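Cruciform cutting endonuclease 1, mitochondrial (Schizosaccharomyces pombe, PDB 1KCF) resolves Holliday junctions as a homodimeric endonuclease of the RuvC family, cutting at the strand-exchange point after CT and TT sequences, and is probably important for mitochondrial DNA maintenance. Local coordinates at the interface of chains A and B. Numbering follows the deposited sequence. Chains: chain A/B, Hypothetical 30.2 KD protein c25g10.02 IN chromosome I.

The interface of chains A and B. Residues chain A 140-141, 143-144; chain B 95, 141, 144-145.
A:Ala144 CB meets the root of the B:Met141 side chain, 3.7 Å from its CB, at the centre of a helix-on-helix patch in the homodimer of this RuvC-family resolvase. Helix 128-151 of chain A here crosses helix 131-155 of chain B near the two-fold axis, and the small alanine side chains probably allow the backbones to approach. Its two-fold twin, chains exchanged, lies alongside, where A:Met141 touches B:Ala144 with its CB, 3.8 Å from the alanine CB, and with its CG. B:Met141 is drawn out over the surface of the chain A helix: CG stands anti to its own carbonyl carbon (chi1 -64°) and the chain stays extended through SD, which carries the methyl CE past A:Ala144 to A:Tyr143. There CE packs on the tyrosine CB, at 3.9 Å, rather than on the ring, whose phenol end points away from this patch. On the way the methionine covers the backbone carbonyl of A:Ser140, with CG 3.3 Å and CE 3.4 Å from its O. An alanine in place of B:Met141 would probably open a gap between the helices, over A:Ser140 and the CB of A:Tyr143, and cost the methyl of A:Ala144 its contact with CG. At the polar rim, B:Ala95 of helix 91-109 turns its CB to A:Tyr143 O at 4.1 Å, and B:Leu145 brings CD2 equally near to A:Ala144 O.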
ATOM      1  N   SER A 140       0.834   1.277   3.011  1.00 42.15           N
ATOM      2  CA  SER A 140       1.221   0.162   2.154  1.00 41.36           C
ATOM      3  C   SER A 140       2.226   0.542   1.077  1.00 38.66           C
ATOM      4  O   SER A 140       3.205  -0.169   0.860  1.00 38.40           O
ATOM      5  CB  SER A 140      -0.009  -0.450   1.486  1.00 40.51           C
ATOM      6  OG  SER A 140      -0.838  -1.076   2.438  1.00 46.41           O
ATOM      7  N   MET A 141       1.973   1.655   0.399  1.00 35.75           N
ATOM      8  CA  MET A 141       2.860   2.105  -0.664  1.00 37.52           C
ATOM      9  C   MET A 141       4.229   2.531  -0.135  1.00 36.22           C
ATOM     10  O   MET A 141       5.257   2.192  -0.726  1.00 35.17           O
ATOM     11  CB  MET A 141       2.201   3.246  -1.448  1.00 36.48           C
ATOM     12  CG  MET A 141       0.904   2.818  -2.137  1.00 38.26           C
ATOM     13  SD  MET A 141       0.200   4.059  -3.242  1.00 42.98           S
ATOM     14  CE  MET A 141      -0.872   3.044  -4.261  1.00 38.99           C
ATOM     15  N   TYR A 143       5.717   1.454   2.455  1.00 38.15           N
ATOM     16  CA  TYR A 143       6.420   0.237   2.842  1.00 40.64           C
ATOM     17  C   TYR A 143       7.016  -0.459   1.619  1.00 43.10           C
ATOM     18  O   TYR A 143       8.164  -0.921   1.642  1.00 42.07           O
ATOM     19  CB  TYR A 143       5.463  -0.715   3.557  1.00 43.00           C
ATOM     20  CG  TYR A 143       5.715  -0.818   5.040  1.00 47.27           C
ATOM     21  CD1 TYR A 143       6.663  -1.707   5.543  1.00 49.87           C
ATOM     22  CD2 TYR A 143       5.044   0.012   5.938  1.00 47.60           C
ATOM     23  CE1 TYR A 143       6.943  -1.766   6.904  1.00 52.27           C
ATOM     24  CE2 TYR A 143       5.314  -0.036   7.299  1.00 50.84           C
ATOM     25  CZ  TYR A 143       6.264  -0.924   7.776  1.00 53.24           C
ATOM     26  OH  TYR A 143       6.545  -0.961   9.120  1.00 56.52           O
ATOM     27  N   ALA A 144       6.225  -0.541   0.552  1.00 40.37           N
ATOM     28  CA  ALA A 144       6.690  -1.169  -0.669  1.00 40.00           C
ATOM     29  C   ALA A 144       7.899  -0.401  -1.199  1.00 39.99           C
ATOM     30  O   ALA A 144       8.923  -0.998  -1.533  1.00 41.65           O
ATOM     31  CB  ALA A 144       5.576  -1.183  -1.708  1.00 39.20           C
TER
ATOM     32  N   ALA B  95       5.080  -6.453   2.131  1.00 41.65           N
ATOM     33  CA  ALA B  95       5.969  -5.832   1.165  1.00 42.23           C
ATOM     34  C   ALA B  95       6.846  -6.914   0.543  1.00 42.21           C
ATOM     35  O   ALA B  95       7.113  -6.890  -0.653  1.00 43.58           O
ATOM     36  CB  ALA B  95       6.832  -4.775   1.844  1.00 40.85           C
ATOM     37  N   MET B 141       0.632  -1.997  -2.905  1.00 35.12           N
ATOM     38  CA  MET B 141       2.073  -2.176  -3.025  1.00 36.67           C
ATOM     39  C   MET B 141       2.480  -2.476  -4.465  1.00 36.07           C
ATOM     40  O   MET B 141       3.510  -1.994  -4.930  1.00 35.68           O
ATOM     41  CB  MET B 141       2.546  -3.296  -2.095  1.00 36.02           C
ATOM     42  CG  MET B 141       2.345  -2.972  -0.627  1.00 38.67           C
ATOM     43  SD  MET B 141       3.042  -4.215   0.455  1.00 39.16           S
ATOM     44  CE  MET B 141       3.047  -3.307   2.026  1.00 39.63           C
ATOM     45  N   ALA B 144       2.429   0.797  -6.330  1.00 35.38           N
ATOM     46  CA  ALA B 144       3.573   1.636  -5.986  1.00 37.43           C
ATOM     47  C   ALA B 144       4.845   1.167  -6.687  1.00 35.82           C
ATOM     48  O   ALA B 144       5.609   1.978  -7.217  1.00 34.37           O
ATOM     49  CB  ALA B 144       3.782   1.644  -4.469  1.00 38.29           C
ATOM     50  N   LEU B 145       5.069  -0.145  -6.678  1.00 34.83           N
ATOM     51  CA  LEU B 145       6.242  -0.720  -7.318  1.00 33.59           C
ATOM     52  C   LEU B 145       6.168  -0.429  -8.808  1.00 35.65           C
ATOM     53  O   LEU B 145       7.144   0.005  -9.412  1.00 36.61           O
ATOM     54  CB  LEU B 145       6.282  -2.228  -7.082  1.00 34.28           C
ATOM     55  CG  LEU B 145       6.566  -2.668  -5.642  1.00 33.79           C
ATOM     56  CD1 LEU B 145       6.371  -4.167  -5.504  1.00 31.08           C
ATOM     57  CD2 LEU B 145       7.990  -2.275  -5.273  1.00 31.27           C
TER